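Local structure of 3-oxoacyl-(acyl-carrier protein) synthase II (1J3N) at residues K24-G29 with V359-I364; T37-S42 with A190-M195; L68-Q73 with G108-E113. The protein catalyses, as a condensing enzyme, the joining of a growing acyl chain to a malonyl unit on acyl-carrier protein in fatty acid elongation. All coordinates share one frame; numbering follows the deposited sequence.

Contact 1: K24-G29 with V359-I364; sequences KAQLAG and VIPPTI
The flat amide of Q26 lies beside the P361 ring, the two side chains pointing the same way. Q26 OE1 touches P361 CB at 3.5 Å, with P361 CG a little farther off. The Q26 chain is extended at chi2 (175°), with CD anti to CA. Its other end, NE2, is held by Q353 of helix 343-357. The second proline ring turns its CD and CG to the backbone, and P362 CD lies 3.4 Å from Q26 O. That same oxygen accepts the bond from G29 N, 2.9 Å away, that closes the last helical turn.

L27 and V359 meet at a slant at one end of the contact. L27 CD2 and V359 CG1 are 3.5 Å apart, tighter than usual for two carbons. At the other end I364 CG2 sits 3.5 Å from G29 O. A side chain at G29 would crowd I364 CG2. G29 also has a positive phi of 74°, and two bonds run back into the last helical turn, a Schellman motif. It ends helix 19-28 against the P361-P362 segment after strand 359-360, joining the N-terminal and C-terminal ketoacyl synthase regions of this thiolase-type fold.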
ATOM      1  N   LYS A  24     -10.869 -27.483   8.927  1.00 29.12           N
ATOM      2  CA  LYS A  24     -11.349 -28.426   9.923  1.00 30.78           C
ATOM      3  C   LYS A  24     -11.594 -27.716  11.255  1.00 29.56           C
ATOM      4  O   LYS A  24     -12.601 -27.956  11.920  1.00 31.27           O
ATOM      5  CB  LYS A  24     -10.332 -29.555  10.125  1.00 31.62           C
ATOM      6  CG  LYS A  24     -10.344 -30.615   9.037  1.00 35.86           C
ATOM      7  CD  LYS A  24      -9.538 -31.840   9.468  1.00 39.77           C
ATOM      8  CE  LYS A  24      -9.676 -32.983   8.476  1.00 41.29           C
ATOM      9  NZ  LYS A  24      -9.021 -34.226   8.976  1.00 45.35           N
ATOM     10  N   ALA A  25     -10.667 -26.841  11.636  1.00 30.02           N
ATOM     11  CA  ALA A  25     -10.764 -26.093  12.888  1.00 29.08           C
ATOM     12  C   ALA A  25     -11.989 -25.173  12.927  1.00 29.60           C
ATOM     13  O   ALA A  25     -12.589 -24.960  13.990  1.00 28.21           O
ATOM     14  CB  ALA A  25      -9.490 -25.280  13.107  1.00 29.46           C
ATOM     15  N   GLN A  26     -12.350 -24.624  11.771  1.00 28.78           N
ATOM     16  CA  GLN A  26     -13.513 -23.745  11.664  1.00 28.91           C
ATOM     17  C   GLN A  26     -14.777 -24.552  11.939  1.00 28.93           C
ATOM     18  O   GLN A  26     -15.646 -24.132  12.713  1.00 28.38           O
ATOM     19  CB  GLN A  26     -13.616 -23.154  10.256  1.00 27.18           C
ATOM     20  CG  GLN A  26     -12.508 -22.198   9.868  1.00 27.45           C
ATOM     21  CD  GLN A  26     -12.619 -21.749   8.417  1.00 27.57           C
ATOM     22  OE1 GLN A  26     -13.601 -21.117   8.021  1.00 26.51           O
ATOM     23  NE2 GLN A  26     -11.613 -22.081   7.619  1.00 25.98           N
ATOM     24  N   LEU A  27     -14.867 -25.709  11.289  1.00 29.40           N
ATOM     25  CA  LEU A  27     -16.015 -26.600  11.422  1.00 29.66           C
ATOM     26  C   LEU A  27     -16.178 -27.115  12.835  1.00 30.26           C
ATOM     27  O   LEU A  27     -17.263 -27.542  13.229  1.00 32.08           O
ATOM     28  CB  LEU A  27     -15.868 -27.781  10.470  1.00 30.23           C
ATOM     29  CG  LEU A  27     -15.770 -27.376   9.000  1.00 31.08           C
ATOM     30  CD1 LEU A  27     -15.546 -28.604   8.137  1.00 30.92           C
ATOM     31  CD2 LEU A  27     -17.041 -26.651   8.600  1.00 31.94           C
ATOM     32  N   ALA A  28     -15.090 -27.081  13.592  1.00 30.42           N
ATOM     33  CA  ALA A  28     -15.102 -27.537  14.970  1.00 30.29           C
ATOM     34  C   ALA A  28     -15.439 -26.382  15.896  1.00 29.61           C
ATOM     35  O   ALA A  28     -15.748 -26.595  17.069  1.00 28.59           O
ATOM     36  CB  ALA A  28     -13.746 -28.120  15.336  1.00 31.63           C
ATOM     37  N   GLY A  29     -15.376 -25.160  15.366  1.00 29.06           N
ATOM     38  CA  GLY A  29     -15.671 -23.983  16.168  1.00 26.43           C
ATOM     39  C   GLY A  29     -14.548 -23.681  17.144  1.00 28.74           C
ATOM     40  O   GLY A  29     -14.767 -23.074  18.196  1.00 27.80           O
ATOM     41  N   VAL A 359     -20.154 -25.969   2.961  1.00 29.30           N
ATOM     42  CA  VAL A 359     -20.459 -25.891   4.386  1.00 28.73           C
ATOM     43  C   VAL A 359     -20.110 -24.470   4.812  1.00 29.46           C
ATOM     44  O   VAL A 359     -19.070 -23.931   4.420  1.00 28.63           O
ATOM     45  CB  VAL A 359     -19.622 -26.883   5.236  1.00 29.03           C
ATOM     46  CG1 VAL A 359     -19.963 -26.704   6.712  1.00 29.20           C
ATOM     47  CG2 VAL A 359     -19.900 -28.325   4.811  1.00 29.54           C
ATOM     48  N   ILE A 360     -20.991 -23.863   5.601  1.00 26.90           N
ATOM     49  CA  ILE A 360     -20.786 -22.501   6.067  1.00 26.77           C
ATOM     50  C   ILE A 360     -20.188 -22.502   7.462  1.00 26.91           C
ATOM     51  O   ILE A 360     -20.726 -23.133   8.378  1.00 25.44           O
ATOM     52  CB  ILE A 360     -22.114 -21.720   6.106  1.00 27.34           C
ATOM     53  CG1 ILE A 360     -22.872 -21.905   4.785  1.00 27.22           C
ATOM     54  CG2 ILE A 360     -21.843 -20.251   6.354  1.00 27.97           C
ATOM     55  CD1 ILE A 360     -22.110 -21.460   3.555  1.00 29.53           C
ATOM     56  N   PRO A 361     -19.065 -21.789   7.645  1.00 27.28           N
ATOM     57  CA  PRO A 361     -18.407 -21.722   8.954  1.00 29.48           C
ATOM     58  C   PRO A 361     -19.289 -20.966   9.941  1.00 28.32           C
ATOM     59  O   PRO A 361     -20.001 -20.042   9.556  1.00 28.32           O
ATOM     60  CB  PRO A 361     -17.094 -21.009   8.640  1.00 27.00           C
ATOM     61  CG  PRO A 361     -17.462 -20.120   7.501  1.00 27.45           C
ATOM     62  CD  PRO A 361     -18.309 -21.024   6.638  1.00 27.57           C
ATOM     63  N   PRO A 362     -19.244 -21.347  11.228  1.00 29.97           N
ATOM     64  CA  PRO A 362     -20.046 -20.719  12.286  1.00 30.44           C
ATOM     65  C   PRO A 362     -19.457 -19.474  12.935  1.00 30.77           C
ATOM     66  O   PRO A 362     -18.273 -19.161  12.784  1.00 29.53           O
ATOM     67  CB  PRO A 362     -20.162 -21.832  13.307  1.00 29.60           C
ATOM     68  CG  PRO A 362     -18.747 -22.361  13.289  1.00 30.43           C
ATOM     69  CD  PRO A 362     -18.449 -22.460  11.786  1.00 29.61           C
ATOM     70  N   THR A 363     -20.310 -18.776  13.673  1.00 30.21           N
ATOM     71  CA  THR A 363     -19.901 -17.607  14.427  1.00 29.79           C
ATOM     72  C   THR A 363     -20.025 -18.155  15.837  1.00 30.34           C
ATOM     73  O   THR A 363     -21.137 -18.260  16.364  1.00 30.65           O
ATOM     74  CB  THR A 363     -20.887 -16.426  14.273  1.00 30.55           C
ATOM     75  OG1 THR A 363     -20.970 -16.034  12.899  1.00 32.40           O
ATOM     76  CG2 THR A 363     -20.418 -15.235  15.091  1.00 30.58           C
ATOM     77  N   ILE A 364     -18.908 -18.546  16.442  1.00 29.19           N
ATOM     78  CA  ILE A 364     -18.972 -19.087  17.799  1.00 28.79           C
ATOM     79  C   ILE A 364     -19.220 -17.995  18.841  1.00 27.25           C
ATOM     80  O   ILE A 364     -19.211 -16.804  18.527  1.00 27.67           O
ATOM     81  CB  ILE A 364     -17.674 -19.861  18.175  1.00 29.64           C
ATOM     82  CG1 ILE A 364     -16.488 -18.902  18.282  1.00 27.58           C
ATOM     83  CG2 ILE A 364     -17.388 -20.943  17.127  1.00 31.10           C
ATOM     84  CD1 ILE A 364     -15.236 -19.559  18.860  1.00 29.42           C
TER

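Contact 2: T37-S42 with A190-M195; sequences TRFDAS and AAITPM
F39 meets P194 with its CG between the backbone N and the carbonyl carbon (chi1 60°). R38 takes the other course. Its CG is anti to the backbone N (chi1 -177°) and meets I192 O at 3.7 Å. Beyond CG the chain bends at chi2 and chi3.

The F39 ring lies over the start of helix 194-202. P194 CD is 3.8 Å from the F39 ring centroid and 1° off the ring normal, a CH-pi contact over the face. P194 CG touches F39 CD2 at 3.5 Å, and the two side chains run antiparallel past one another. At the far end of the ring F39 CZ is 3.4 Å from T193 C. I192 CG2 adds an apolar contact with F39 CE1 at 3.9 Å.

R38 crosses I192 at about a right angle, and a water links the same two residues. It accepts from R38 NH1 at 2.7 Å, in the plane of the guanidinium, and donates to I192 O at 2.8 Å. I192 is the centre of an inverse gamma turn. T193 follows as the helix N-cap, its OG1 bonded to E113 OE1 and, weakly, to A196 N. P194 packs on F119 of the second subunit.

The chemistry is thus split. An aromatic ring packs on the proline, and the water gives the carbonyl of the buried I192 a partner. R38 NE lies close to R70 NH2, so the salt bridge from R38 NH2 to E231 is likely to offset the crowding of positive charge.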
ATOM      1  N   THR A  37       1.436 -15.434  25.292  1.00 27.95           N
ATOM      2  CA  THR A  37       2.673 -16.128  25.620  1.00 30.00           C
ATOM      3  C   THR A  37       3.848 -15.529  24.850  1.00 28.46           C
ATOM      4  O   THR A  37       4.999 -15.719  25.235  1.00 27.57           O
ATOM      5  CB  THR A  37       2.594 -17.624  25.276  1.00 30.52           C
ATOM      6  OG1 THR A  37       2.474 -17.778  23.858  1.00 30.35           O
ATOM      7  CG2 THR A  37       1.393 -18.272  25.959  1.00 32.39           C
ATOM      8  N   ARG A  38       3.553 -14.802  23.772  1.00 28.37           N
ATOM      9  CA  ARG A  38       4.591 -14.177  22.945  1.00 28.36           C
ATOM     10  C   ARG A  38       5.526 -13.294  23.773  1.00 29.65           C
ATOM     11  O   ARG A  38       6.729 -13.220  23.508  1.00 29.42           O
ATOM     12  CB  ARG A  38       3.948 -13.351  21.826  1.00 29.63           C
ATOM     13  CG  ARG A  38       4.938 -12.709  20.856  1.00 25.33           C
ATOM     14  CD  ARG A  38       5.819 -13.755  20.180  1.00 25.20           C
ATOM     15  NE  ARG A  38       5.036 -14.841  19.589  1.00 23.74           N
ATOM     16  CZ  ARG A  38       4.123 -14.680  18.632  1.00 25.82           C
ATOM     17  NH1 ARG A  38       3.868 -13.472  18.134  1.00 24.51           N
ATOM     18  NH2 ARG A  38       3.448 -15.728  18.188  1.00 23.50           N
ATOM     19  N   PHE A  39       4.962 -12.604  24.760  1.00 29.89           N
ATOM     20  CA  PHE A  39       5.734 -11.755  25.664  1.00 28.88           C
ATOM     21  C   PHE A  39       4.936 -11.640  26.954  1.00 28.85           C
ATOM     22  O   PHE A  39       3.792 -12.085  27.016  1.00 27.48           O
ATOM     23  CB  PHE A  39       5.978 -10.354  25.077  1.00 28.33           C
ATOM     24  CG  PHE A  39       4.720  -9.586  24.773  1.00 28.88           C
ATOM     25  CD1 PHE A  39       4.040  -9.782  23.574  1.00 26.73           C
ATOM     26  CD2 PHE A  39       4.199  -8.687  25.700  1.00 28.35           C
ATOM     27  CE1 PHE A  39       2.859  -9.097  23.303  1.00 26.09           C
ATOM     28  CE2 PHE A  39       3.015  -7.998  25.439  1.00 28.58           C
ATOM     29  CZ  PHE A  39       2.344  -8.206  24.236  1.00 29.08           C
ATOM     30  N   ASP A  40       5.541 -11.055  27.983  1.00 28.46           N
ATOM     31  CA  ASP A  40       4.857 -10.889  29.258  1.00 27.71           C
ATOM     32  C   ASP A  40       3.943  -9.669  29.223  1.00 27.04           C
ATOM     33  O   ASP A  40       4.395  -8.524  29.302  1.00 27.12           O
ATOM     34  CB  ASP A  40       5.872 -10.756  30.391  1.00 30.09           C
ATOM     35  CG  ASP A  40       5.226 -10.376  31.712  1.00 33.74           C
ATOM     36  OD1 ASP A  40       4.000 -10.576  31.857  1.00 33.62           O
ATOM     37  OD2 ASP A  40       5.949  -9.886  32.606  1.00 35.67           O
ATOM     38  N   ALA A  41       2.648  -9.920  29.106  1.00 26.14           N
ATOM     39  CA  ALA A  41       1.676  -8.840  29.048  1.00 24.98           C
ATOM     40  C   ALA A  41       0.966  -8.636  30.390  1.00 24.83           C
ATOM     41  O   ALA A  41      -0.145  -8.115  30.429  1.00 24.09           O
ATOM     42  CB  ALA A  41       0.654  -9.131  27.943  1.00 21.33           C
ATOM     43  N   SER A  42       1.612  -9.029  31.487  1.00 27.26           N
ATOM     44  CA  SER A  42       0.998  -8.888  32.809  1.00 29.22           C
ATOM     45  C   SER A  42       0.616  -7.439  33.127  1.00 29.20           C
ATOM     46  O   SER A  42      -0.475  -7.179  33.613  1.00 30.58           O
ATOM     47  CB  SER A  42       1.919  -9.456  33.911  1.00 29.69           C
ATOM     48  OG  SER A  42       2.959  -8.561  34.275  1.00 31.03           O
ATOM     49  N   ALA A 190       1.925  -9.132  12.053  1.00 18.49           N
ATOM     50  CA  ALA A 190       2.648  -9.683  13.198  1.00 22.50           C
ATOM     51  C   ALA A 190       2.777  -8.567  14.233  1.00 20.53           C
ATOM     52  O   ALA A 190       3.878  -8.104  14.526  1.00 19.37           O
ATOM     53  CB  ALA A 190       4.029 -10.163  12.764  1.00 18.67           C
ATOM     54  N   ALA A 191       1.642  -8.140  14.779  1.00 20.49           N
ATOM     55  CA  ALA A 191       1.630  -7.051  15.744  1.00 21.36           C
ATOM     56  C   ALA A 191       1.311  -7.422  17.196  1.00 22.71           C
ATOM     57  O   ALA A 191       0.883  -6.567  17.984  1.00 23.49           O
ATOM     58  CB  ALA A 191       0.678  -5.965  15.265  1.00 21.85           C
ATOM     59  N   ILE A 192       1.501  -8.683  17.558  1.00 21.34           N
ATOM     60  CA  ILE A 192       1.263  -9.079  18.936  1.00 22.96           C
ATOM     61  C   ILE A 192       2.537  -8.694  19.679  1.00 23.94           C
ATOM     62  O   ILE A 192       3.440  -9.515  19.881  1.00 24.05           O
ATOM     63  CB  ILE A 192       0.992 -10.596  19.062  1.00 22.97           C
ATOM     64  CG1 ILE A 192      -0.316 -10.941  18.334  1.00 22.92           C
ATOM     65  CG2 ILE A 192       0.893 -10.994  20.537  1.00 24.11           C
ATOM     66  CD1 ILE A 192      -0.771 -12.399  18.483  1.00 22.61           C
ATOM     67  N   THR A 193       2.616  -7.414  20.030  1.00 23.57           N
ATOM     68  CA  THR A 193       3.763  -6.868  20.739  1.00 23.15           C
ATOM     69  C   THR A 193       3.279  -5.929  21.845  1.00 23.16           C
ATOM     70  O   THR A 193       2.125  -5.482  21.847  1.00 23.99           O
ATOM     71  CB  THR A 193       4.719  -6.111  19.770  1.00 22.07           C
ATOM     72  OG1 THR A 193       4.122  -4.878  19.350  1.00 21.42           O
ATOM     73  CG2 THR A 193       5.010  -6.957  18.550  1.00 20.94           C
ATOM     74  N   PRO A 194       4.152  -5.631  22.814  1.00 23.93           N
ATOM     75  CA  PRO A 194       3.787  -4.744  23.927  1.00 25.13           C
ATOM     76  C   PRO A 194       3.237  -3.399  23.469  1.00 25.73           C
ATOM     77  O   PRO A 194       2.193  -2.938  23.947  1.00 24.06           O
ATOM     78  CB  PRO A 194       5.101  -4.583  24.692  1.00 25.75           C
ATOM     79  CG  PRO A 194       5.838  -5.859  24.398  1.00 25.53           C
ATOM     80  CD  PRO A 194       5.536  -6.122  22.948  1.00 23.67           C
ATOM     81  N   MET A 195       3.945  -2.777  22.531  1.00 24.55           N
ATOM     82  CA  MET A 195       3.559  -1.465  22.026  1.00 26.61           C
ATOM     83  C   MET A 195       2.285  -1.410  21.197  1.00 24.84           C
ATOM     84  O   MET A 195       1.563  -0.421  21.251  1.00 25.68           O
ATOM     85  CB  MET A 195       4.713  -0.854  21.226  1.00 26.70           C
ATOM     86  CG  MET A 195       4.392   0.494  20.599  1.00 27.50           C
ATOM     87  SD  MET A 195       5.882   1.299  19.985  1.00 29.16           S
ATOM     88  CE  MET A 195       5.415   3.005  20.147  1.00 27.58           C
TER
HETATM   89  O   HOH W   1       4.966 -11.037  18.138  1.00 23.32           O

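Contact 3: L68-Q73 with G108-E113; sequences LDRFVQ and GMETWE
D69 and T111 cross obliquely, with one carboxylate oxygen at the meeting point. D69 OD2 accepts from T111 OG1 at 2.6 Å, on the lone pair that faces away from OD1. It also accepts from T111 N at 3.2 Å, nearly in line with its own C-O bond. The D69 CG is anti to the backbone N (chi1 -178°), which puts CG next to G108 CA. D69 OD1 looks back to its own chain and takes F71 N at 2.9 Å, so D69 caps helix 70-86 while it binds the first turn of helix 109-122. The backbone N-H groups of both helix starts would probably stabilise the negative charge. An alanine at D69 would probably leave F71 N and both T111 donors without this acceptor and open a gap beside G108.

G108 fits closely here. D69 OD2 is 3.1 Å from G108 CA, and F71 CE1 is 3.2 Å from G108 N. The F71 ring has D69 CG at its edge and V72 CG2 over one face.

R70 and E110 also meet at an angle, their flat groups 89° apart. R70 NE forms a salt bridge with E110 OE2 at 3.2 Å. The oxygen lies near the guanidinium plane, but the donor stands 54° out of the carboxylate plane. One water joins R70 N to E110 OE1, and another joins R70 NH2, weakly, to the same oxygen. R70 NH1 has Y74 OH as a partner.

Around this pair of helix starts, T111 packs on helix 131-135 and V72 on helix 139-148. F71 O takes a bond from T188 of strand 182-189. W112 stacks on W112 of the second subunit.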
ATOM      1  N   LEU A  68      14.755 -11.399   8.964  1.00 25.83           N
ATOM      2  CA  LEU A  68      13.368 -11.344   8.520  1.00 24.92           C
ATOM      3  C   LEU A  68      12.449 -11.066   9.689  1.00 23.64           C
ATOM      4  O   LEU A  68      12.461 -11.796  10.680  1.00 23.27           O
ATOM      5  CB  LEU A  68      12.943 -12.669   7.886  1.00 26.21           C
ATOM      6  CG  LEU A  68      13.530 -13.058   6.535  1.00 26.70           C
ATOM      7  CD1 LEU A  68      12.891 -14.352   6.061  1.00 28.43           C
ATOM      8  CD2 LEU A  68      13.267 -11.955   5.540  1.00 28.94           C
ATOM      9  N   ASP A  69      11.657 -10.009   9.578  1.00 23.01           N
ATOM     10  CA  ASP A  69      10.723  -9.665  10.634  1.00 23.19           C
ATOM     11  C   ASP A  69       9.614 -10.705  10.607  1.00 22.43           C
ATOM     12  O   ASP A  69       9.344 -11.308   9.569  1.00 22.20           O
ATOM     13  CB  ASP A  69      10.142  -8.266  10.399  1.00 24.27           C
ATOM     14  CG  ASP A  69       9.204  -7.829  11.504  1.00 27.26           C
ATOM     15  OD1 ASP A  69       8.048  -8.320  11.540  1.00 26.96           O
ATOM     16  OD2 ASP A  69       9.625  -7.001  12.344  1.00 24.85           O
ATOM     17  N   ARG A  70       8.974 -10.919  11.752  1.00 22.91           N
ATOM     18  CA  ARG A  70       7.892 -11.889  11.838  1.00 21.95           C
ATOM     19  C   ARG A  70       6.817 -11.707  10.750  1.00 19.50           C
ATOM     20  O   ARG A  70       6.287 -12.693  10.240  1.00 19.18           O
ATOM     21  CB  ARG A  70       7.250 -11.818  13.232  1.00 24.88           C
ATOM     22  CG  ARG A  70       6.332 -12.979  13.570  1.00 27.19           C
ATOM     23  CD  ARG A  70       5.737 -12.825  14.970  1.00 29.24           C
ATOM     24  NE  ARG A  70       6.687 -13.132  16.039  1.00 30.48           N
ATOM     25  CZ  ARG A  70       6.958 -14.359  16.479  1.00 31.46           C
ATOM     26  NH1 ARG A  70       6.354 -15.413  15.943  1.00 30.42           N
ATOM     27  NH2 ARG A  70       7.828 -14.534  17.462  1.00 33.29           N
ATOM     28  N   PHE A  71       6.485 -10.473  10.372  1.00 20.53           N
ATOM     29  CA  PHE A  71       5.433 -10.322   9.358  1.00 18.72           C
ATOM     30  C   PHE A  71       5.862 -10.837   7.995  1.00 19.04           C
ATOM     31  O   PHE A  71       5.038 -11.333   7.219  1.00 18.10           O
ATOM     32  CB  PHE A  71       4.922  -8.873   9.270  1.00 20.12           C
ATOM     33  CG  PHE A  71       5.719  -7.968   8.359  1.00 19.61           C
ATOM     34  CD1 PHE A  71       6.926  -7.415   8.775  1.00 19.01           C
ATOM     35  CD2 PHE A  71       5.225  -7.626   7.101  1.00 20.74           C
ATOM     36  CE1 PHE A  71       7.627  -6.533   7.956  1.00 20.40           C
ATOM     37  CE2 PHE A  71       5.917  -6.746   6.270  1.00 21.58           C
ATOM     38  CZ  PHE A  71       7.123  -6.194   6.701  1.00 19.72           C
ATOM     39  N   VAL A  72       7.151 -10.729   7.704  1.00 19.79           N
ATOM     40  CA  VAL A  72       7.667 -11.228   6.439  1.00 20.90           C
ATOM     41  C   VAL A  72       7.792 -12.753   6.569  1.00 21.15           C
ATOM     42  O   VAL A  72       7.570 -13.486   5.608  1.00 20.31           O
ATOM     43  CB  VAL A  72       9.038 -10.590   6.098  1.00 21.43           C
ATOM     44  CG1 VAL A  72       9.714 -11.360   4.971  1.00 19.97           C
ATOM     45  CG2 VAL A  72       8.834  -9.121   5.669  1.00 20.96           C
ATOM     46  N   GLN A  73       8.126 -13.231   7.769  1.00 20.99           N
ATOM     47  CA  GLN A  73       8.237 -14.666   7.985  1.00 20.01           C
ATOM     48  C   GLN A  73       6.885 -15.345   7.731  1.00 20.14           C
ATOM     49  O   GLN A  73       6.815 -16.400   7.114  1.00 19.27           O
ATOM     50  CB  GLN A  73       8.718 -14.956   9.409  1.00 21.48           C
ATOM     51  CG  GLN A  73      10.218 -14.779   9.590  1.00 22.16           C
ATOM     52  CD  GLN A  73      10.682 -15.173  10.975  1.00 26.51           C
ATOM     53  OE1 GLN A  73      10.245 -16.188  11.522  1.00 25.46           O
ATOM     54  NE2 GLN A  73      11.583 -14.379  11.548  1.00 26.65           N
ATOM     55  N   GLY A 108       6.813  -4.302  10.108  1.00 23.23           N
ATOM     56  CA  GLY A 108       7.708  -4.834  11.125  1.00 24.17           C
ATOM     57  C   GLY A 108       7.600  -4.279  12.532  1.00 25.13           C
ATOM     58  O   GLY A 108       8.516  -3.614  13.017  1.00 26.74           O
ATOM     59  N   MET A 109       6.495  -4.582  13.199  1.00 24.86           N
ATOM     60  CA  MET A 109       6.249  -4.117  14.560  1.00 27.14           C
ATOM     61  C   MET A 109       7.354  -4.512  15.560  1.00 26.50           C
ATOM     62  O   MET A 109       7.802  -3.680  16.347  1.00 25.21           O
ATOM     63  CB  MET A 109       4.896  -4.652  15.036  1.00 27.56           C
ATOM     64  CG  MET A 109       4.333  -3.969  16.277  1.00 30.64           C
ATOM     65  SD  MET A 109       4.021  -2.201  16.047  1.00 30.86           S
ATOM     66  CE  MET A 109       4.894  -1.554  17.471  1.00 30.55           C
ATOM     67  N   GLU A 110       7.790  -5.770  15.542  1.00 25.36           N
ATOM     68  CA  GLU A 110       8.840  -6.198  16.467  1.00 24.83           C
ATOM     69  C   GLU A 110      10.144  -5.461  16.183  1.00 24.63           C
ATOM     70  O   GLU A 110      10.855  -5.053  17.105  1.00 23.61           O
ATOM     71  CB  GLU A 110       9.089  -7.708  16.373  1.00 26.19           C
ATOM     72  CG  GLU A 110       7.918  -8.591  16.782  1.00 27.00           C
ATOM     73  CD  GLU A 110       8.324 -10.053  16.961  1.00 28.39           C
ATOM     74  OE1 GLU A 110       9.238 -10.534  16.250  1.00 27.62           O
ATOM     75  OE2 GLU A 110       7.719 -10.726  17.812  1.00 28.02           O
ATOM     76  N   THR A 111      10.450  -5.287  14.899  1.00 24.34           N
ATOM     77  CA  THR A 111      11.665  -4.596  14.486  1.00 22.81           C
ATOM     78  C   THR A 111      11.631  -3.146  14.947  1.00 23.22           C
ATOM     79  O   THR A 111      12.647  -2.589  15.372  1.00 23.48           O
ATOM     80  CB  THR A 111      11.839  -4.653  12.945  1.00 22.47           C
ATOM     81  OG1 THR A 111      12.054  -6.011  12.543  1.00 21.93           O
ATOM     82  CG2 THR A 111      13.031  -3.805  12.504  1.00 25.98           C
ATOM     83  N   TRP A 112      10.455  -2.533  14.871  1.00 22.78           N
ATOM     84  CA  TRP A 112      10.307  -1.152  15.299  1.00 23.82           C
ATOM     85  C   TRP A 112      10.657  -1.004  16.780  1.00 24.15           C
ATOM     86  O   TRP A 112      11.322  -0.047  17.173  1.00 23.13           O
ATOM     87  CB  TRP A 112       8.874  -0.660  15.058  1.00 24.07           C
ATOM     88  CG  TRP A 112       8.671   0.045  13.738  1.00 25.18           C
ATOM     89  CD1 TRP A 112       7.951  -0.403  12.663  1.00 23.41           C
ATOM     90  CD2 TRP A 112       9.135   1.357  13.390  1.00 22.77           C
ATOM     91  NE1 TRP A 112       7.934   0.555  11.670  1.00 22.22           N
ATOM     92  CE2 TRP A 112       8.654   1.643  12.091  1.00 24.27           C
ATOM     93  CE3 TRP A 112       9.912   2.316  14.051  1.00 22.87           C
ATOM     94  CZ2 TRP A 112       8.920   2.859  11.441  1.00 25.16           C
ATOM     95  CZ3 TRP A 112      10.180   3.527  13.404  1.00 25.68           C
ATOM     96  CH2 TRP A 112       9.682   3.784  12.111  1.00 24.62           C
ATOM     97  N   GLU A 113      10.211  -1.952  17.602  1.00 24.71           N
ATOM     98  CA  GLU A 113      10.496  -1.891  19.038  1.00 25.16           C
ATOM     99  C   GLU A 113      11.964  -2.161  19.330  1.00 24.91           C
ATOM    100  O   GLU A 113      12.572  -1.480  20.153  1.00 26.25           O
ATOM    101  CB  GLU A 113       9.639  -2.903  19.803  1.00 26.63           C
ATOM    102  CG  GLU A 113       8.141  -2.628  19.728  1.00 29.33           C
ATOM    103  CD  GLU A 113       7.342  -3.488  20.690  1.00 30.94           C
ATOM    104  OE1 GLU A 113       6.095  -3.403  20.673  1.00 29.81           O
ATOM    105  OE2 GLU A 113       7.961  -4.246  21.466  1.00 33.60           O
TER
HETATM  106  O   HOH W   2      10.590 -10.210  13.943  1.00 26.33           O
HETATM  107  O   HOH W   3      10.161 -12.905  16.988  1.00 34.03           O

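In the fold
Contacts 2 and 3 are neighbours, with centres about 13 Å apart. E113 of helix 109-122 joins them: its OE1 probably bonds T193 OG1 and M195 N at the start of helix 194-202. Both contacts also touch the second subunit. Contact 1 stands apart, its centre about 27 Å from the centre of contact 2 and 30 Å from that of contact 3, and meets no other chain of the assembly. Contact 3 is buried, whereas contacts 1 and 2 are only partly so. Their chemistry differs too. Contact 3 relies on charge and direct hydrogen bonds at two helix starts. Contact 2 mixes ring packing with a water bridge. Contact 1 is van der Waals packing at a helix end.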